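Local atomic coordinates of putative nucleotidyltransferase, hypothetical protein AF0614 (Archaeoglobus fulgidus, PDB entry 1YLQ), a protein that probably transfers nucleotidyl groups as a member of the nucleotidyltransferase superfamily, although its substrate and physiological role remain unestablished. Residues A41-V46 / K77-S82; D45-R50 / L54-K59. All blocks are in the same frame, centred on the assembly; numbering follows the deposited sequence.

Interaction 1: residues A41-V46 / K77-S82; sequences AIVSDV and KEWKMS
V43 on strand 38-43 and W79 on helix 76-83 are the backbone positions closest to one another, with CA atoms 6.8 Å apart, and A41, V43 and W79 all direct their CB atoms toward the opposite segment. The V43 and W79 side chains cross at about a right angle. V43 CG2 lies over one face of the indole, 4.1 Å from the centroid of the five-membered ring and 29° off its normal, which fits a CH-pi contact displaced toward the rim. The second methyl adds to the grip at the root of the ring, where V43 CG1 is 3.7 Å from W79 CB. With CG anti to the backbone N (chi1 174°), the indole of W79 reaches back along the strand, and its six-membered end arrives at A41, whose CB is 3.6 Å from W79 CZ3. Y21 of the neighbouring strand 19-23 stacks on the W79 ring and Y89 meets it edge-to-face, so the indole is held within an aromatic cluster between helix and sheet.

Past the end of the strand the contact turns polar. A water donates to D45 OD1 at 2.7 Å and accepts from K77 N at 2.9 Å, while the same OD1 also takes a hydrogen bond from K76 N. On the strand side, V46 N donates to S44 OG at 3.0 Å, an ST turn that shapes the exit from the strand. The interface thus combines a buried apolar contact of A41, V43 and W79 with a carboxylate at the helix start, where backbone N-H groups are likely to stabilise its negative charge.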
loop_
_atom_site.group_PDB
_atom_site.type_symbol
_atom_site.label_atom_id
_atom_site.label_comp_id
_atom_site.label_asym_id
_atom_site.label_seq_id
_atom_site.Cartn_x
_atom_site.Cartn_y
_atom_site.Cartn_z
ATOM N N ALA A 41 0.660 -7.621 -9.557
ATOM C CA ALA A 41 0.537 -8.536 -10.709
ATOM C C ALA A 41 0.750 -9.960 -10.177
ATOM O O ALA A 41 1.735 -10.232 -9.488
ATOM C CB ALA A 41 1.525 -8.175 -11.767
ATOM N N ILE A 42 -0.216 -10.837 -10.432
ATOM C CA ILE A 42 -0.128 -12.225 -10.040
ATOM C C ILE A 42 -0.049 -13.047 -11.327
ATOM O O ILE A 42 -0.967 -13.032 -12.137
ATOM C CB ILE A 42 -1.324 -12.607 -9.155
ATOM C CG1 ILE A 42 -1.408 -11.606 -7.972
ATOM C CG2 ILE A 42 -1.213 -14.169 -8.692
ATOM C CD1 ILE A 42 -2.586 -11.769 -7.101
ATOM N N VAL A 43 1.068 -13.741 -11.532
ATOM C CA VAL A 43 1.474 -14.142 -12.860
ATOM C C VAL A 43 1.703 -15.650 -12.893
ATOM O O VAL A 43 2.503 -16.179 -12.126
ATOM C CB VAL A 43 2.804 -13.444 -13.263
ATOM C CG1 VAL A 43 3.279 -13.918 -14.633
ATOM C CG2 VAL A 43 2.669 -11.858 -13.181
ATOM N N SER A 44 1.003 -16.338 -13.803
ATOM C CA SER A 44 1.217 -17.797 -13.970
ATOM C C SER A 44 0.607 -18.171 -15.295
ATOM O O SER A 44 -0.416 -17.594 -15.675
ATOM C CB SER A 44 0.466 -18.562 -12.866
ATOM O OG SER A 44 0.448 -19.950 -13.177
ATOM N N ASP A 45 1.160 -19.176 -15.977
ATOM C CA ASP A 45 0.490 -19.636 -17.208
ATOM C C ASP A 45 -0.758 -20.471 -16.915
ATOM O O ASP A 45 -1.536 -20.791 -17.815
ATOM C CB ASP A 45 1.455 -20.369 -18.138
ATOM C CG ASP A 45 2.343 -19.411 -18.903
ATOM O OD1 ASP A 45 2.061 -18.168 -18.970
ATOM O OD2 ASP A 45 3.310 -19.898 -19.492
ATOM N N VAL A 46 -0.996 -20.785 -15.659
ATOM C CA VAL A 46 -2.338 -21.316 -15.307
ATOM C C VAL A 46 -3.476 -20.352 -15.769
ATOM O O VAL A 46 -4.559 -20.766 -16.110
ATOM C CB VAL A 46 -2.429 -21.614 -13.783
ATOM C CG1 VAL A 46 -3.799 -22.087 -13.383
ATOM C CG2 VAL A 46 -1.406 -22.745 -13.411
ATOM N N LYS A 77 3.312 -14.225 -20.756
ATOM C CA LYS A 77 3.347 -13.340 -21.899
ATOM C C LYS A 77 2.741 -11.974 -21.606
ATOM O O LYS A 77 3.274 -10.919 -22.037
ATOM C CB LYS A 77 2.572 -14.035 -23.022
ATOM C CG LYS A 77 2.442 -13.323 -24.321
ATOM C CD LYS A 77 2.041 -14.311 -25.462
ATOM C CE LYS A 77 1.366 -13.598 -26.647
ATOM N NZ LYS A 77 0.799 -14.635 -27.600
ATOM N N GLU A 78 1.622 -11.982 -20.885
ATOM C CA GLU A 78 0.929 -10.733 -20.489
ATOM C C GLU A 78 1.771 -9.870 -19.549
ATOM O O GLU A 78 1.845 -8.646 -19.689
ATOM C CB GLU A 78 -0.457 -11.077 -19.848
ATOM C CG GLU A 78 -1.493 -11.433 -20.934
ATOM C CD GLU A 78 -2.741 -12.030 -20.339
ATOM O OE1 GLU A 78 -2.801 -12.276 -19.101
ATOM O OE2 GLU A 78 -3.660 -12.267 -21.116
ATOM N N TRP A 79 2.424 -10.509 -18.595
ATOM C CA TRP A 79 3.331 -9.816 -17.701
ATOM C C TRP A 79 4.577 -9.231 -18.479
ATOM O O TRP A 79 4.943 -8.080 -18.289
ATOM C CB TRP A 79 3.777 -10.757 -16.562
ATOM C CG TRP A 79 4.842 -10.167 -15.634
ATOM C CD1 TRP A 79 6.094 -10.698 -15.378
ATOM C CD2 TRP A 79 4.779 -8.914 -14.917
ATOM N NE1 TRP A 79 6.774 -9.881 -14.487
ATOM C CE2 TRP A 79 6.008 -8.771 -14.209
ATOM C CE3 TRP A 79 3.789 -7.923 -14.757
ATOM C CZ2 TRP A 79 6.274 -7.672 -13.365
ATOM C CZ3 TRP A 79 4.069 -6.812 -13.934
ATOM C CH2 TRP A 79 5.314 -6.699 -13.243
ATOM N N LYS A 80 5.188 -10.015 -19.372
ATOM C CA LYS A 80 6.225 -9.498 -20.283
ATOM C C LYS A 80 5.729 -8.183 -20.953
ATOM O O LYS A 80 6.394 -7.127 -20.877
ATOM C CB LYS A 80 6.636 -10.576 -21.322
ATOM C CG LYS A 80 7.928 -10.220 -22.087
ATOM C CD LYS A 80 8.374 -11.345 -22.973
ATOM C CE LYS A 80 9.683 -10.995 -23.666
ATOM N NZ LYS A 80 10.137 -12.087 -24.581
ATOM N N MET A 81 4.533 -8.213 -21.532
ATOM C CA MET A 81 4.009 -7.000 -22.116
ATOM C C MET A 81 3.860 -5.876 -21.100
ATOM O O MET A 81 4.245 -4.764 -21.401
ATOM C CB MET A 81 2.713 -7.238 -22.920
ATOM C CG MET A 81 2.247 -5.946 -23.682
ATOM S SD MET A 81 0.900 -6.172 -24.863
ATOM C CE MET A 81 -0.509 -6.508 -23.863
ATOM N N SER A 82 3.283 -6.145 -19.919
ATOM C CA SER A 82 2.996 -5.108 -18.906
ATOM C C SER A 82 4.259 -4.356 -18.509
ATOM O O SER A 82 4.256 -3.109 -18.368
ATOM C CB SER A 82 2.347 -5.734 -17.657
ATOM O OG SER A 82 1.141 -6.360 -18.025
HETATM O O HOH W 1 2.312 -16.918 -21.335
#

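Interaction 2: residues D45-R50 / L54-K59; sequences DVFEDR and LEFFGK
F47 holds CG anti to its carbonyl carbon (chi1 -62°) and F56 holds CG anti to the backbone N (chi1 -177°), and these two torsions carry the ring of F47 from the 3-10 turn to that of F56 on helix 50-63. The far end of the F47 ring does the touching: CZ sits over one face of the F56 ring, 3.8 Å from F56 CD2, and CE1 reaches F56 CB, also at 3.8 Å. Centroids 5.5 Å apart and planes at 44° make this an oblique aromatic pair. I73 of strand 69-74 touches both side chains. An alanine in place of F47 would probably cost F56 the contacts of CZ and CE1 and open a gap between the turn and the helix.

Nearer the surface, L54 N donates to R50 O at 2.9 Å, a first-turn helical bond, and L54 CB lies 3.4 Å from the same oxygen. D49 is the N-cap, its OD1 accepting from N51 N. One turn on, K59 NZ and E55 OE2 form a salt bridge of 2.8 Å. Dispersion between buried rings therefore joins turn to helix on the inner side, while capping and ionic bonds order the helix itself.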
loop_
_atom_site.group_PDB
_atom_site.type_symbol
_atom_site.label_atom_id
_atom_site.label_comp_id
_atom_site.label_asym_id
_atom_site.label_seq_id
_atom_site.Cartn_x
_atom_site.Cartn_y
_atom_site.Cartn_z
ATOM N N ASP A 45 1.160 -19.176 -15.977
ATOM C CA ASP A 45 0.490 -19.636 -17.208
ATOM C C ASP A 45 -0.758 -20.471 -16.915
ATOM O O ASP A 45 -1.536 -20.791 -17.815
ATOM C CB ASP A 45 1.455 -20.369 -18.138
ATOM C CG ASP A 45 2.343 -19.411 -18.903
ATOM O OD1 ASP A 45 2.061 -18.168 -18.970
ATOM O OD2 ASP A 45 3.310 -19.898 -19.492
ATOM N N VAL A 46 -0.996 -20.785 -15.659
ATOM C CA VAL A 46 -2.338 -21.316 -15.307
ATOM C C VAL A 46 -3.476 -20.352 -15.769
ATOM O O VAL A 46 -4.559 -20.766 -16.110
ATOM C CB VAL A 46 -2.429 -21.614 -13.783
ATOM C CG1 VAL A 46 -3.799 -22.087 -13.383
ATOM C CG2 VAL A 46 -1.406 -22.745 -13.411
ATOM N N PHE A 47 -3.209 -19.064 -15.809
ATOM C CA PHE A 47 -4.220 -18.081 -16.190
ATOM C C PHE A 47 -4.451 -18.004 -17.703
ATOM O O PHE A 47 -5.264 -17.176 -18.181
ATOM C CB PHE A 47 -3.849 -16.722 -15.605
ATOM C CG PHE A 47 -3.815 -16.714 -14.081
ATOM C CD1 PHE A 47 -4.887 -17.224 -13.350
ATOM C CD2 PHE A 47 -2.737 -16.141 -13.392
ATOM C CE1 PHE A 47 -4.878 -17.214 -11.956
ATOM C CE2 PHE A 47 -2.727 -16.087 -11.986
ATOM C CZ PHE A 47 -3.774 -16.646 -11.272
ATOM N N GLU A 48 -3.760 -18.881 -18.449
ATOM C CA GLU A 48 -4.085 -19.063 -19.861
ATOM C C GLU A 48 -5.539 -19.579 -19.979
ATOM O O GLU A 48 -6.170 -19.419 -20.983
ATOM C CB GLU A 48 -3.119 -20.023 -20.553
ATOM C CG GLU A 48 -1.809 -19.407 -20.911
ATOM C CD GLU A 48 -0.785 -20.450 -21.376
ATOM O OE1 GLU A 48 -1.064 -21.669 -21.242
ATOM O OE2 GLU A 48 0.278 -20.051 -21.876
ATOM N N ASP A 49 -6.052 -20.181 -18.923
ATOM C CA ASP A 49 -7.436 -20.636 -18.909
ATOM C C ASP A 49 -8.261 -19.505 -18.310
ATOM O O ASP A 49 -8.124 -19.201 -17.114
ATOM C CB ASP A 49 -7.556 -21.927 -18.081
ATOM C CG ASP A 49 -8.985 -22.384 -17.915
ATOM O OD1 ASP A 49 -9.898 -21.591 -18.090
ATOM O OD2 ASP A 49 -9.212 -23.540 -17.589
ATOM N N ARG A 50 -9.064 -18.845 -19.152
ATOM C CA ARG A 50 -9.874 -17.684 -18.749
ATOM C C ARG A 50 -10.742 -17.996 -17.550
ATOM O O ARG A 50 -11.002 -17.138 -16.730
ATOM C CB ARG A 50 -10.752 -17.250 -19.925
ATOM C CG ARG A 50 -11.767 -16.124 -19.629
ATOM C CD ARG A 50 -12.089 -15.377 -20.912
ATOM N NE ARG A 50 -12.698 -16.225 -21.922
ATOM C CZ ARG A 50 -13.037 -15.826 -23.146
ATOM N NH1 ARG A 50 -12.757 -14.598 -23.576
ATOM N NH2 ARG A 50 -13.626 -16.669 -23.951
ATOM N N LEU A 54 -10.752 -15.885 -14.139
ATOM C CA LEU A 54 -11.997 -15.255 -13.638
ATOM C C LEU A 54 -12.287 -15.664 -12.177
ATOM O O LEU A 54 -12.626 -14.830 -11.327
ATOM C CB LEU A 54 -13.194 -15.593 -14.572
ATOM C CG LEU A 54 -14.584 -15.196 -14.043
ATOM C CD1 LEU A 54 -14.691 -13.684 -13.892
ATOM C CD2 LEU A 54 -15.748 -15.732 -14.896
ATOM N N GLU A 55 -12.201 -16.966 -11.928
ATOM C CA GLU A 55 -12.336 -17.597 -10.608
ATOM C C GLU A 55 -11.395 -16.920 -9.590
ATOM O O GLU A 55 -11.802 -16.520 -8.494
ATOM C CB GLU A 55 -11.904 -19.064 -10.819
ATOM C CG GLU A 55 -11.799 -19.976 -9.634
ATOM C CD GLU A 55 -10.576 -19.759 -8.750
ATOM O OE1 GLU A 55 -9.404 -19.962 -9.166
ATOM O OE2 GLU A 55 -10.832 -19.418 -7.585
ATOM N N PHE A 56 -10.119 -16.813 -9.962
ATOM C CA PHE A 56 -9.111 -16.301 -9.039
ATOM C C PHE A 56 -9.348 -14.809 -8.790
ATOM O O PHE A 56 -9.313 -14.303 -7.633
ATOM C CB PHE A 56 -7.708 -16.546 -9.564
ATOM C CG PHE A 56 -6.635 -16.087 -8.590
ATOM C CD1 PHE A 56 -6.303 -16.872 -7.481
ATOM C CD2 PHE A 56 -6.021 -14.877 -8.761
ATOM C CE1 PHE A 56 -5.357 -16.435 -6.547
ATOM C CE2 PHE A 56 -5.080 -14.420 -7.860
ATOM C CZ PHE A 56 -4.729 -15.221 -6.754
ATOM N N PHE A 57 -9.577 -14.096 -9.878
ATOM C CA PHE A 57 -9.855 -12.665 -9.758
ATOM C C PHE A 57 -11.052 -12.374 -8.858
ATOM O O PHE A 57 -10.983 -11.444 -8.031
ATOM C CB PHE A 57 -9.991 -11.973 -11.117
ATOM C CG PHE A 57 -10.268 -10.499 -11.030
ATOM C CD1 PHE A 57 -9.196 -9.571 -10.991
ATOM C CD2 PHE A 57 -11.563 -10.010 -11.107
ATOM C CE1 PHE A 57 -9.442 -8.183 -10.990
ATOM C CE2 PHE A 57 -11.817 -8.607 -11.070
ATOM C CZ PHE A 57 -10.767 -7.706 -11.012
ATOM N N GLY A 58 -12.134 -13.145 -9.002
ATOM C CA GLY A 58 -13.312 -12.953 -8.184
ATOM C C GLY A 58 -12.994 -13.177 -6.703
ATOM O O GLY A 58 -13.378 -12.381 -5.838
ATOM N N LYS A 59 -12.283 -14.267 -6.428
ATOM C CA LYS A 59 -11.811 -14.602 -5.065
ATOM C C LYS A 59 -10.976 -13.470 -4.431
ATOM O O LYS A 59 -11.249 -13.031 -3.304
ATOM C CB LYS A 59 -10.928 -15.853 -5.116
ATOM C CG LYS A 59 -11.260 -16.889 -4.059
ATOM C CD LYS A 59 -10.054 -17.740 -3.721
ATOM C CE LYS A 59 -9.579 -18.577 -4.889
ATOM N NZ LYS A 59 -10.175 -19.977 -4.914
#

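How the interactions relate
Interactions 1 and 2 share D45 and V46 and have centres about 11 Å apart. Alternation along strand 38-43 joins them: A41 and V43 face helix 76-83, whereas the intervening I42 points away from it and packs on F56 of helix 50-63. There I42 CD1 is 3.7 Å from F56 CE2, and I42 O is 3.5 Å from F47 CE2, so the phenylalanine pair of interaction 2 abuts the strand used by interaction 1. The central sheet is consequently packed on both faces, by W79 and by F47 with F56. Relatives in this superfamily usually carry metal-binding acidic residues near the start of the strand equivalent to 38-43, but no metal or ligand is bound here to test this.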